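Local coordinates for protein oxidase/hydroxylase (Streptomyces hygroscopicus subsp. hygroscopicus, PDB 4XCB) that probably acts as a 2-oxoglutarate-dependent oxygenase of the phytanoyl-CoA dioxygenase family and binds hygromycin B, a metal ion and 2-oxoglutarate in one active site, at residues Leu182-Phe187 and Thr211-Thr216; Ser155-Gln160 and Pro188-Val193; Arg36-Arg41 and Ser62-Arg67; Tyr92-Thr97 and Arg220-Phe225. All blocks are in the same frame, centred on the assembly; numbering follows the deposited sequence.

Interaction 1. Residues Leu182-Phe187 and Thr211-Thr216; sequences LVDSGF and TRRKLT. With AKG (2-oxoglutaric acid), chain F.
Two charged side chains make the strongest link between the short helix 182-185 and the loop that leaves strand 209-211. Arg213 grips Asp184 side-on. Its NH2 donates to Asp184 OD2 at 2.7 Å, almost straight (173°), and its NE donates to Asp184 OD1 at 3.1 Å. Both oxygens use their syn lone pairs, and carboxylate and guanidinium are nearly coplanar. A bend at chi3 (-61°) turns the Arg213 head so that this edge faces the acid.

The second polar link runs from side chain to backbone. Arg212 NH1 donates to Val183 O at 3.0 Å, approaching from above the carbonyl plane. Water 1 also donates to Val183 O and accepts from Arg213 N, so this carbonyl has two donors near the helix end. The NE of Arg212 is held by Asp192 in a salt bridge.

The loop continues from a strand of the double-stranded beta-helix, the core of this oxygenase superfamily. Helix 182-185 packs on the outer side of the sheet that contains strands 102-105 and 156-159. Gly186, with positive phi, ends the helix.

Val183 supplies the van der Waals contact. Its CG2 packs on the backbone, 3.5 Å from Thr211 O, and the side chain also touches Tyr103, Leu104 and Cys157. Thr211 points away from the helix. Its CG2 approaches C5 of 2-oxoglutarate at 3.5 Å, while OG1 donates to Arg212 O and is bonded to Arg96.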
# COMPACT_ATOMS: atom_id res chain seq x y z
N LEU A 182 -13.36 -23.13 12.83
CA LEU A 182 -14.41 -22.30 12.28
C LEU A 182 -15.19 -23.03 11.18
O LEU A 182 -16.33 -22.67 10.90
CB LEU A 182 -13.84 -20.99 11.75
CG LEU A 182 -13.32 -20.03 12.83
CD1 LEU A 182 -12.65 -18.82 12.21
CD2 LEU A 182 -14.47 -19.58 13.72
N VAL A 183 -14.58 -24.04 10.53
CA VAL A 183 -15.31 -24.73 9.47
C VAL A 183 -16.38 -25.63 10.09
O VAL A 183 -17.31 -26.04 9.40
CB VAL A 183 -14.41 -25.59 8.53
CG1 VAL A 183 -13.21 -24.78 8.06
CG2 VAL A 183 -13.97 -26.86 9.20
N ASP A 184 -16.22 -25.94 11.37
CA ASP A 184 -17.23 -26.71 12.10
C ASP A 184 -18.23 -25.82 12.84
O ASP A 184 -19.43 -26.09 12.84
CB ASP A 184 -16.57 -27.65 13.10
CG ASP A 184 -15.94 -28.85 12.45
OD1 ASP A 184 -16.51 -29.37 11.47
OD2 ASP A 184 -14.86 -29.29 12.92
N SER A 185 -17.73 -24.76 13.48
CA SER A 185 -18.59 -23.91 14.30
C SER A 185 -19.26 -22.81 13.49
O SER A 185 -20.31 -22.29 13.87
CB SER A 185 -17.78 -23.29 15.44
OG SER A 185 -16.89 -22.30 14.96
N GLY A 186 -18.64 -22.45 12.37
CA GLY A 186 -19.10 -21.32 11.59
C GLY A 186 -18.45 -20.03 12.06
O GLY A 186 -17.84 -19.98 13.13
N PHE A 187 -18.59 -18.99 11.25
CA PHE A 187 -18.05 -17.67 11.53
C PHE A 187 -18.86 -16.71 10.68
O PHE A 187 -19.28 -17.07 9.59
CB PHE A 187 -16.55 -17.61 11.19
CG PHE A 187 -15.85 -16.38 11.69
CD1 PHE A 187 -15.52 -15.35 10.83
CD2 PHE A 187 -15.51 -16.26 13.03
CE1 PHE A 187 -14.87 -14.21 11.29
CE2 PHE A 187 -14.87 -15.12 13.50
CZ PHE A 187 -14.55 -14.10 12.63
N THR A 211 -12.04 -26.39 3.95
CA THR A 211 -13.32 -26.96 3.54
C THR A 211 -14.12 -27.41 4.74
O THR A 211 -13.58 -27.67 5.81
CB THR A 211 -13.17 -28.17 2.61
OG1 THR A 211 -12.97 -29.36 3.39
CG2 THR A 211 -12.00 -27.98 1.64
N ARG A 212 -15.42 -27.53 4.53
CA ARG A 212 -16.30 -28.10 5.53
C ARG A 212 -16.00 -29.58 5.71
O ARG A 212 -15.33 -30.21 4.89
CB ARG A 212 -17.76 -27.93 5.13
CG ARG A 212 -18.14 -26.51 4.83
CD ARG A 212 -18.14 -25.65 6.07
NE ARG A 212 -18.91 -24.43 5.85
CZ ARG A 212 -19.13 -23.52 6.79
NH1 ARG A 212 -18.63 -23.69 8.00
NH2 ARG A 212 -19.84 -22.44 6.50
N ARG A 213 -16.53 -30.13 6.78
CA ARG A 213 -16.41 -31.55 7.04
C ARG A 213 -17.31 -32.31 6.07
O ARG A 213 -18.48 -31.95 5.88
CB ARG A 213 -16.80 -31.84 8.49
CG ARG A 213 -16.46 -33.23 8.97
CD ARG A 213 -16.71 -33.31 10.46
NE ARG A 213 -15.87 -32.37 11.19
CZ ARG A 213 -14.63 -32.63 11.59
NH1 ARG A 213 -14.09 -33.81 11.33
NH2 ARG A 213 -13.92 -31.71 12.24
N LYS A 214 -16.77 -33.34 5.43
CA LYS A 214 -17.53 -34.13 4.47
C LYS A 214 -18.31 -35.23 5.17
O LYS A 214 -17.74 -35.99 5.95
CB LYS A 214 -16.61 -34.73 3.41
CG LYS A 214 -17.28 -35.71 2.45
CD LYS A 214 -16.32 -36.07 1.32
CE LYS A 214 -16.80 -37.27 0.52
NZ LYS A 214 -18.12 -37.05 -0.14
N LEU A 215 -19.61 -35.32 4.88
CA LEU A 215 -20.49 -36.31 5.50
C LEU A 215 -21.00 -37.33 4.50
O LEU A 215 -21.46 -38.41 4.87
CB LEU A 215 -21.67 -35.61 6.17
CG LEU A 215 -21.29 -34.55 7.21
CD1 LEU A 215 -22.52 -33.98 7.90
CD2 LEU A 215 -20.32 -35.14 8.22
N THR A 216 -20.93 -36.97 3.22
CA THR A 216 -21.59 -37.74 2.18
C THR A 216 -20.75 -38.88 1.62
O THR A 216 -19.52 -38.89 1.70
CB THR A 216 -22.02 -36.82 1.02
OG1 THR A 216 -20.88 -36.11 0.52
CG2 THR A 216 -23.05 -35.82 1.52
C1 AKG F . -5.50 -27.03 -0.35
O1 AKG F . -4.65 -26.24 0.17
O2 AKG F . -5.14 -28.15 -0.83
C2 AKG F . -6.95 -26.64 -0.40
O5 AKG F . -7.24 -25.52 -0.03
C3 AKG F . -8.00 -27.65 -0.84
C4 AKG F . -9.28 -27.02 -1.33
C5 AKG F . -10.36 -28.08 -1.48
O3 AKG F . -11.47 -27.79 -2.01
O4 AKG F . -10.13 -29.26 -1.08
O HOH W 1 -17.88 -28.57 8.65
O HOH W 2 -19.88 -20.27 8.44

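Interaction 2. Residues Ser155-Gln160 and Pro188-Val193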
# COMPACT_ATOMS: atom_id res chain seq x y z
N SER A 155 -17.73 -28.71 1.10
CA SER A 155 -17.50 -27.57 0.24
C SER A 155 -16.31 -26.75 0.69
O SER A 155 -16.05 -26.60 1.89
CB SER A 155 -18.74 -26.67 0.16
OG SER A 155 -19.09 -26.17 1.44
N PHE A 156 -15.58 -26.25 -0.29
CA PHE A 156 -14.61 -25.19 -0.09
C PHE A 156 -15.26 -24.07 0.70
O PHE A 156 -16.43 -23.74 0.47
CB PHE A 156 -14.11 -24.71 -1.46
CG PHE A 156 -13.08 -23.63 -1.40
CD1 PHE A 156 -13.45 -22.30 -1.31
CD2 PHE A 156 -11.74 -23.95 -1.50
CE1 PHE A 156 -12.50 -21.31 -1.29
CE2 PHE A 156 -10.77 -22.96 -1.49
CZ PHE A 156 -11.15 -21.64 -1.38
N CYS A 157 -14.53 -23.52 1.66
CA CYS A 157 -15.01 -22.34 2.37
C CYS A 157 -13.87 -21.37 2.61
O CYS A 157 -12.70 -21.75 2.61
CB CYS A 157 -15.70 -22.71 3.69
SG CYS A 157 -14.76 -23.69 4.85
N TYR A 158 -14.23 -20.11 2.82
CA TYR A 158 -13.24 -19.06 2.95
C TYR A 158 -13.75 -17.94 3.85
O TYR A 158 -14.97 -17.72 3.98
CB TYR A 158 -12.88 -18.48 1.58
CG TYR A 158 -14.05 -17.79 0.94
CD1 TYR A 158 -15.06 -18.53 0.32
CD2 TYR A 158 -14.20 -16.41 1.01
CE1 TYR A 158 -16.16 -17.92 -0.23
CE2 TYR A 158 -15.30 -15.79 0.45
CZ TYR A 158 -16.28 -16.55 -0.17
OH TYR A 158 -17.38 -15.96 -0.73
N VAL A 159 -12.83 -17.23 4.47
CA VAL A 159 -13.20 -16.06 5.26
C VAL A 159 -13.19 -14.83 4.36
O VAL A 159 -12.16 -14.50 3.78
CB VAL A 159 -12.26 -15.89 6.46
CG1 VAL A 159 -12.55 -14.59 7.23
CG2 VAL A 159 -12.34 -17.14 7.34
N GLN A 160 -14.33 -14.16 4.24
CA GLN A 160 -14.48 -13.03 3.33
C GLN A 160 -13.39 -11.97 3.53
O GLN A 160 -13.16 -11.53 4.65
CB GLN A 160 -15.85 -12.40 3.53
CG GLN A 160 -16.20 -11.35 2.52
CD GLN A 160 -17.47 -10.59 2.87
OE1 GLN A 160 -17.63 -9.43 2.50
NE2 GLN A 160 -18.37 -11.24 3.58
N PRO A 188 -19.12 -15.49 11.19
CA PRO A 188 -20.05 -14.58 10.50
C PRO A 188 -19.70 -14.31 9.05
O PRO A 188 -20.59 -14.07 8.23
CB PRO A 188 -19.96 -13.29 11.31
CG PRO A 188 -19.54 -13.73 12.66
CD PRO A 188 -18.63 -14.90 12.45
N THR A 189 -18.40 -14.33 8.74
CA THR A 189 -17.94 -14.05 7.38
C THR A 189 -17.35 -15.28 6.68
O THR A 189 -16.68 -15.16 5.65
CB THR A 189 -16.90 -12.93 7.37
OG1 THR A 189 -15.75 -13.34 8.11
CG2 THR A 189 -17.48 -11.67 7.99
N LEU A 190 -17.58 -16.46 7.25
CA LEU A 190 -17.19 -17.70 6.57
C LEU A 190 -18.26 -18.10 5.55
O LEU A 190 -19.43 -18.29 5.90
CB LEU A 190 -16.97 -18.81 7.58
CG LEU A 190 -16.41 -20.12 7.03
CD1 LEU A 190 -15.02 -19.92 6.49
CD2 LEU A 190 -16.43 -21.16 8.12
N SER A 191 -17.85 -18.24 4.30
CA SER A 191 -18.76 -18.53 3.20
C SER A 191 -18.35 -19.80 2.48
O SER A 191 -17.18 -20.19 2.52
CB SER A 191 -18.81 -17.37 2.21
OG SER A 191 -19.35 -16.21 2.83
N ASP A 192 -19.32 -20.43 1.82
CA ASP A 192 -19.09 -21.67 1.10
C ASP A 192 -19.12 -21.45 -0.40
O ASP A 192 -19.80 -20.54 -0.90
CB ASP A 192 -20.16 -22.70 1.48
CG ASP A 192 -20.08 -23.10 2.92
OD1 ASP A 192 -19.20 -23.91 3.25
OD2 ASP A 192 -20.91 -22.62 3.73
N VAL A 193 -18.40 -22.32 -1.11
CA VAL A 193 -18.33 -22.27 -2.57
C VAL A 193 -18.66 -23.64 -3.13
O VAL A 193 -18.05 -24.63 -2.74
CB VAL A 193 -16.93 -21.86 -3.07
CG1 VAL A 193 -16.88 -21.90 -4.59
CG2 VAL A 193 -16.56 -20.48 -2.55
O HOH W 3 -16.43 -26.73 -3.07
O HOH W 4 -19.31 -17.89 -1.70
O HOH W 5 -14.07 -11.46 7.11
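Strands 156-159 and 190-193 pair antiparallel at one edge of the smaller sheet of the double-stranded beta-helix. Tyr158 and Ser191 form a hydrogen-bonded pair, with N to O bonds in both directions. Gln160 N adds a straight bond to Thr189 O.

Tyr158 is the side chain to follow. Its CG sits between the backbone N and the carbonyl carbon (chi1 65°), the crowded position, and this carries the ring across the neighbouring strand. CD1 lies 3.5 Å from Ser191 O. CE1 meets Val193 CG2, also at 3.5 Å, with the two side chains crossing at about a right angle. CZ and OH both reach Ser191 CB. Beyond the pair, the ring meets Phe20.

Phe156, on the same face, lies alongside Val193 and reaches the 2-oxoglutarate pocket. Cys157, Val159 and Leu190 take the other face, where Leu190 CD1 rests 3.3 Å from Tyr158 O. Asp192 OD1 receives a weak bond from Ser155 OG, but its stronger partner is Arg212. A second subunit packs against this edge, with its Gln160 beside Tyr158. Water 4 lies in the plane of the Tyr158 ring, 2.9 Å from Tyr158 OH, and donates to Asp192 O.

Interaction 3. Residues Arg36-Arg41 and Ser62-Arg67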
# COMPACT_ATOMS: atom_id res chain seq x y z
N ARG A 36 -9.74 -38.75 -13.88
CA ARG A 36 -10.15 -39.72 -12.86
C ARG A 36 -9.51 -41.08 -13.09
O ARG A 36 -8.99 -41.69 -12.16
CB ARG A 36 -11.66 -39.88 -12.85
CG ARG A 36 -12.42 -38.68 -12.40
CD ARG A 36 -13.90 -38.98 -12.59
NE ARG A 36 -14.77 -38.02 -11.96
CZ ARG A 36 -16.00 -37.77 -12.39
NH1 ARG A 36 -16.45 -38.40 -13.46
NH2 ARG A 36 -16.77 -36.89 -11.76
N SER A 37 -9.57 -41.56 -14.33
CA SER A 37 -8.97 -42.84 -14.68
C SER A 37 -7.50 -42.89 -14.33
O SER A 37 -7.02 -43.87 -13.77
CB SER A 37 -9.14 -43.13 -16.18
OG SER A 37 -8.26 -44.18 -16.58
N GLU A 38 -6.78 -41.83 -14.68
CA GLU A 38 -5.35 -41.76 -14.42
C GLU A 38 -5.06 -41.81 -12.91
O GLU A 38 -4.21 -42.57 -12.47
CB GLU A 38 -4.74 -40.51 -15.05
CG GLU A 38 -3.22 -40.46 -14.95
CD GLU A 38 -2.50 -41.28 -16.02
OE1 GLU A 38 -3.10 -42.20 -16.60
OE2 GLU A 38 -1.31 -41.00 -16.27
N LEU A 39 -5.80 -41.03 -12.12
CA LEU A 39 -5.57 -41.04 -10.67
C LEU A 39 -5.77 -42.43 -10.08
O LEU A 39 -5.03 -42.84 -9.19
CB LEU A 39 -6.49 -40.04 -9.97
CG LEU A 39 -6.16 -38.56 -10.18
CD1 LEU A 39 -7.30 -37.74 -9.62
CD2 LEU A 39 -4.86 -38.17 -9.50
N GLU A 40 -6.76 -43.15 -10.58
CA GLU A 40 -7.02 -44.50 -10.08
C GLU A 40 -5.83 -45.42 -10.31
O GLU A 40 -5.64 -46.39 -9.57
CB GLU A 40 -8.27 -45.08 -10.75
CG GLU A 40 -9.54 -44.31 -10.42
CD GLU A 40 -10.79 -45.00 -10.92
OE1 GLU A 40 -10.72 -46.19 -11.29
OE2 GLU A 40 -11.86 -44.34 -10.95
N ARG A 41 -5.02 -45.11 -11.32
CA ARG A 41 -3.83 -45.89 -11.63
C ARG A 41 -2.55 -45.34 -11.00
O ARG A 41 -1.45 -45.76 -11.36
CB ARG A 41 -3.65 -45.97 -13.15
CG ARG A 41 -4.59 -46.96 -13.84
CD ARG A 41 -4.38 -46.97 -15.35
NE ARG A 41 -5.14 -45.92 -16.02
CZ ARG A 41 -4.60 -44.81 -16.50
NH1 ARG A 41 -3.30 -44.60 -16.37
NH2 ARG A 41 -5.36 -43.91 -17.10
N SER A 62 2.92 -38.73 -13.85
CA SER A 62 2.13 -39.08 -15.03
C SER A 62 2.14 -37.96 -16.07
O SER A 62 1.89 -36.81 -15.74
CB SER A 62 0.70 -39.40 -14.61
OG SER A 62 -0.24 -38.64 -15.35
N PRO A 63 2.43 -38.31 -17.33
CA PRO A 63 2.46 -37.31 -18.40
C PRO A 63 1.13 -36.60 -18.60
O PRO A 63 1.13 -35.49 -19.12
CB PRO A 63 2.82 -38.14 -19.64
CG PRO A 63 3.59 -39.27 -19.10
CD PRO A 63 2.92 -39.62 -17.80
N VAL A 64 0.03 -37.26 -18.25
CA VAL A 64 -1.28 -36.62 -18.34
C VAL A 64 -1.34 -35.39 -17.45
O VAL A 64 -1.81 -34.34 -17.88
CB VAL A 64 -2.41 -37.59 -17.93
CG1 VAL A 64 -3.70 -36.84 -17.65
CG2 VAL A 64 -2.60 -38.63 -19.02
N PHE A 65 -0.85 -35.53 -16.23
CA PHE A 65 -0.91 -34.40 -15.32
C PHE A 65 0.24 -33.43 -15.54
O PHE A 65 0.11 -32.25 -15.23
CB PHE A 65 -0.98 -34.90 -13.88
CG PHE A 65 -2.30 -35.52 -13.56
CD1 PHE A 65 -3.46 -34.76 -13.64
CD2 PHE A 65 -2.42 -36.86 -13.21
CE1 PHE A 65 -4.69 -35.31 -13.37
CE2 PHE A 65 -3.66 -37.42 -12.93
CZ PHE A 65 -4.79 -36.65 -13.02
N ALA A 66 1.34 -33.91 -16.12
CA ALA A 66 2.37 -32.99 -16.60
C ALA A 66 1.79 -32.04 -17.64
O ALA A 66 2.08 -30.85 -17.63
CB ALA A 66 3.56 -33.76 -17.18
N ARG A 67 0.95 -32.57 -18.53
CA ARG A 67 0.35 -31.76 -19.58
C ARG A 67 -0.74 -30.85 -19.01
O ARG A 67 -0.87 -29.70 -19.43
CB ARG A 67 -0.22 -32.64 -20.69
CG ARG A 67 0.89 -33.31 -21.52
CD ARG A 67 0.35 -33.95 -22.79
NE ARG A 67 -0.40 -35.15 -22.49
CZ ARG A 67 0.15 -36.35 -22.36
NH1 ARG A 67 1.46 -36.51 -22.52
NH2 ARG A 67 -0.61 -37.40 -22.08
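Glu38 bridges helix 29-40 and the start of helix 63-69, whose short axes run at 133° to each other. Its CG is anti to the backbone N (chi1 -174°), and a bend at chi2 swings the carboxylate toward Ser62. Ser62 OG donates to Glu38 OE2 at 2.7 Å, on the anti lone pair. Ser62 is the N-cap of the second helix, and the same OG accepts from Phe65 N at 3.3 Å.

The tight part is apolar and lies beside this bond. The Phe65 ring slides past Glu38 in the opposite direction, with CE2 3.7 Å from Glu38 CG. Leu39 crosses the ring at about a right angle, its CG 3.7 Å from Phe65 CZ. Leu39 and Phe65 both reach Leu58 and Thr223, so this side of the helix pair covers the larger sheet of the beta-helix core.

The other side is looser and more polar. Val64 only brushes the Glu38 carboxylate, and Arg41 is exposed. Arg41 NH1 lies very close to Glu38 OE1, at 2.4 Å, in a salt bridge. The two Glu38 oxygens thus have separate partners, a cation and a capping hydroxyl. This would probably keep the buried acid ionised and ties the end of one helix to the beginning of the other.

Interaction 4. Residues Tyr92-Thr97 and Arg220-Phe225; sequences YGLRRT and RLLTAF. With AKG (2-oxoglutaric acid), chain F; HY0 (hygromycin b variant), chain G.
2-Oxoglutarate is held at both ends by side chains of two antiparallel strands, 86-96 and 220-229, neighbours in the larger sheet of the double-stranded beta-helix. Arg220 takes the C5 carboxylate end-on. Its NH2 donates to AKG O3 at 2.8 Å, nearly straight (172°), and its NH1 donates to AKG O4 at 2.8 Å, more bent. At the other end Tyr92 OH donates to AKG O2 at 2.5 Å, and this oxygen lies in the plane of the tyrosine ring. Leu94 CD1 packs near AKG O2 and Leu222 CD1 near AKG C5, a methyl group at each end. Tyr92 CE1 also approaches O31 of the hygromycin B variant.

The next shell sets these groups. Tyr92 CG takes the crowded position (chi1 62°), which lays the ring over Ala224, with Ala224 CB in a CH-pi contact on one face. Arg54 makes a cation-pi contact with the ring, and Lys140 bonds to its hydroxyl. Arg220 runs extended from CG to NE. The guanidinium of Arg96 lies flat on that of Arg220, planes 19° apart, despite the like charges, with Arg220 CD under its centre. Ser100 and Thr211 hold the Arg96 head.

Six backbone bonds fix the register, two each for the pairs Tyr92-Ala224, Leu94-Leu222 and Arg96-Arg220. On the opposite face Leu221 CD1 sits over the guanidinium of Arg95, which is salt-bridged to Asp219. Water 6 accepts from Arg220 NH1 at 3.1 Å and donates to Leu94 O.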
# COMPACT_ATOMS: atom_id res chain seq x y z
N TYR A 92 -0.48 -31.59 -7.02
CA TYR A 92 -0.88 -32.74 -6.22
C TYR A 92 -2.36 -33.06 -6.36
O TYR A 92 -3.12 -32.29 -6.94
CB TYR A 92 -0.53 -32.50 -4.74
CG TYR A 92 -1.23 -31.32 -4.11
CD1 TYR A 92 -0.67 -30.05 -4.15
CD2 TYR A 92 -2.44 -31.49 -3.45
CE1 TYR A 92 -1.30 -28.97 -3.58
CE2 TYR A 92 -3.08 -30.41 -2.87
CZ TYR A 92 -2.50 -29.16 -2.94
OH TYR A 92 -3.14 -28.10 -2.35
N GLY A 93 -2.75 -34.22 -5.84
CA GLY A 93 -4.14 -34.62 -5.88
C GLY A 93 -4.62 -34.94 -4.48
O GLY A 93 -3.83 -35.30 -3.63
N LEU A 94 -5.92 -34.77 -4.25
CA LEU A 94 -6.52 -35.08 -2.96
C LEU A 94 -7.79 -35.89 -3.17
O LEU A 94 -8.71 -35.45 -3.87
CB LEU A 94 -6.83 -33.81 -2.17
CG LEU A 94 -5.64 -32.99 -1.68
CD1 LEU A 94 -6.15 -31.67 -1.12
CD2 LEU A 94 -4.84 -33.76 -0.63
N ARG A 95 -7.83 -37.06 -2.55
CA ARG A 95 -9.01 -37.91 -2.57
C ARG A 95 -9.54 -38.06 -1.15
O ARG A 95 -8.82 -38.51 -0.28
CB ARG A 95 -8.67 -39.29 -3.15
CG ARG A 95 -9.87 -40.21 -3.23
CD ARG A 95 -9.49 -41.57 -3.75
NE ARG A 95 -8.92 -41.47 -5.10
CZ ARG A 95 -9.66 -41.44 -6.20
NH1 ARG A 95 -10.99 -41.51 -6.11
NH2 ARG A 95 -9.09 -41.33 -7.39
N ARG A 96 -10.80 -37.68 -0.93
CA ARG A 96 -11.37 -37.71 0.41
C ARG A 96 -12.66 -38.51 0.49
O ARG A 96 -13.45 -38.54 -0.45
CB ARG A 96 -11.65 -36.29 0.90
CG ARG A 96 -10.41 -35.55 1.38
CD ARG A 96 -10.72 -34.09 1.59
NE ARG A 96 -11.89 -33.89 2.43
CZ ARG A 96 -12.46 -32.71 2.65
NH1 ARG A 96 -11.96 -31.62 2.08
NH2 ARG A 96 -13.54 -32.60 3.41
N THR A 97 -12.88 -39.13 1.65
CA THR A 97 -14.13 -39.83 1.92
C THR A 97 -14.78 -39.21 3.15
O THR A 97 -14.27 -38.23 3.70
CB THR A 97 -13.90 -41.34 2.12
OG1 THR A 97 -13.03 -41.55 3.23
CG2 THR A 97 -13.25 -41.94 0.87
N ARG A 220 -14.51 -37.52 -2.78
CA ARG A 220 -14.33 -36.12 -3.14
C ARG A 220 -12.94 -36.02 -3.74
O ARG A 220 -11.97 -36.47 -3.14
CB ARG A 220 -14.48 -35.22 -1.91
CG ARG A 220 -14.35 -33.73 -2.17
CD ARG A 220 -14.14 -33.01 -0.83
NE ARG A 220 -14.32 -31.56 -0.91
CZ ARG A 220 -13.37 -30.71 -1.27
NH1 ARG A 220 -12.17 -31.17 -1.61
NH2 ARG A 220 -13.63 -29.40 -1.31
N LEU A 221 -12.84 -35.44 -4.93
CA LEU A 221 -11.61 -35.56 -5.72
C LEU A 221 -11.22 -34.27 -6.44
O LEU A 221 -12.05 -33.63 -7.07
CB LEU A 221 -11.76 -36.69 -6.74
CG LEU A 221 -10.46 -37.20 -7.36
CD1 LEU A 221 -9.54 -37.79 -6.30
CD2 LEU A 221 -10.76 -38.24 -8.43
N LEU A 222 -9.95 -33.91 -6.36
CA LEU A 222 -9.48 -32.76 -7.12
C LEU A 222 -7.98 -32.83 -7.30
O LEU A 222 -7.30 -33.60 -6.63
CB LEU A 222 -9.86 -31.45 -6.43
CG LEU A 222 -8.96 -31.01 -5.27
CD1 LEU A 222 -9.28 -29.59 -4.88
CD2 LEU A 222 -9.12 -31.93 -4.09
N THR A 223 -7.49 -32.02 -8.23
CA THR A 223 -6.06 -31.85 -8.42
C THR A 223 -5.71 -30.37 -8.33
O THR A 223 -6.45 -29.53 -8.82
CB THR A 223 -5.61 -32.42 -9.77
OG1 THR A 223 -6.34 -31.77 -10.82
CG2 THR A 223 -5.89 -33.92 -9.83
N ALA A 224 -4.60 -30.07 -7.67
CA ALA A 224 -4.22 -28.68 -7.41
C ALA A 224 -2.86 -28.39 -8.02
O ALA A 224 -1.92 -29.18 -7.85
CB ALA A 224 -4.18 -28.41 -5.93
N PHE A 225 -2.75 -27.26 -8.69
CA PHE A 225 -1.47 -26.87 -9.27
C PHE A 225 -1.10 -25.48 -8.79
O PHE A 225 -1.92 -24.57 -8.86
CB PHE A 225 -1.53 -26.92 -10.80
CG PHE A 225 -1.85 -28.29 -11.33
CD1 PHE A 225 -0.84 -29.22 -11.52
CD2 PHE A 225 -3.15 -28.65 -11.63
CE1 PHE A 225 -1.13 -30.49 -12.00
CE2 PHE A 225 -3.45 -29.93 -12.10
CZ PHE A 225 -2.43 -30.85 -12.29
C1 AKG F . -5.50 -27.03 -0.35
O1 AKG F . -4.65 -26.24 0.17
O2 AKG F . -5.14 -28.15 -0.83
C2 AKG F . -6.95 -26.64 -0.40
O5 AKG F . -7.24 -25.52 -0.03
C3 AKG F . -8.00 -27.65 -0.84
C4 AKG F . -9.28 -27.02 -1.33
C5 AKG F . -10.36 -28.08 -1.48
O3 AKG F . -11.47 -27.79 -2.01
O4 AKG F . -10.13 -29.26 -1.08
C1 HY0 G . 1.52 -26.25 7.90
C2 HY0 G . 1.86 -26.44 9.37
C3 HY0 G . 2.50 -27.80 9.58
C4 HY0 G . 1.55 -28.91 9.12
C5 HY0 G . 1.09 -28.69 7.67
C6 HY0 G . 0.55 -27.32 7.44
N7 HY0 G . 2.77 -25.42 9.74
O8 HY0 G . 0.90 -25.00 7.76
N9 HY0 G . 2.23 -30.16 9.22
C10 HY0 G . 2.19 -30.60 10.61
O11 HY0 G . 0.07 -29.62 7.40
C12 HY0 G . -0.98 -26.17 4.24
C13 HY0 G . -0.93 -26.61 5.68
O14 HY0 G . -1.90 -27.56 6.02
C15 HY0 G . -3.19 -27.05 5.80
C16 HY0 G . -3.40 -27.05 4.31
C17 HY0 G . -2.34 -26.06 3.69
O18 HY0 G . 0.35 -27.16 6.01
C19 HY0 G . -4.21 -27.95 6.48
O20 HY0 G . -4.09 -27.77 7.90
O21 HY0 G . -3.23 -28.31 3.79
O22 HY0 G . -2.28 -26.29 2.35
C23 HY0 G . -0.89 -26.53 2.04
C24 HY0 G . -0.81 -27.53 0.93
C25 HY0 G . 0.60 -27.57 0.36
C26 HY0 G . 1.07 -26.18 -0.03
C27 HY0 G . 0.99 -25.31 1.18
O28 HY0 G . -0.34 -25.30 1.63
O29 HY0 G . -0.23 -27.02 3.28
O30 HY0 G . -1.11 -28.85 1.39
O31 HY0 G . 0.61 -28.45 -0.74
O32 HY0 G . 0.28 -25.63 -1.08
C33 HY0 G . 1.39 -23.86 0.83
C34 HY0 G . 1.80 -23.14 2.09
O35 HY0 G . 3.08 -23.55 2.53
N36 HY0 G . 0.26 -23.20 0.30
O HOH W 6 -10.64 -33.80 -1.88

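In the fold
Interactions 2 and 4 are buried strand pairs, one in each sheet of the beta-helix. Interaction 4 carries the ligand-binding polar groups, while interaction 2 lies at a sheet edge against a second subunit. Interaction 1 joins a short helix to a loop of the core, and interaction 3 joins two helices that lie on the larger sheet. Interaction 1 is partly buried and rests on charge, whereas interaction 3 combines an apolar patch with one buried acid. Arg212 of interaction 1 pairs with Asp192 of interaction 2, and Thr211 bonds to Arg96 of interaction 4. Interaction 3 backs interaction 4 on the face away from the ligand, through Leu39 and Phe65. It does not touch interactions 1 or 2.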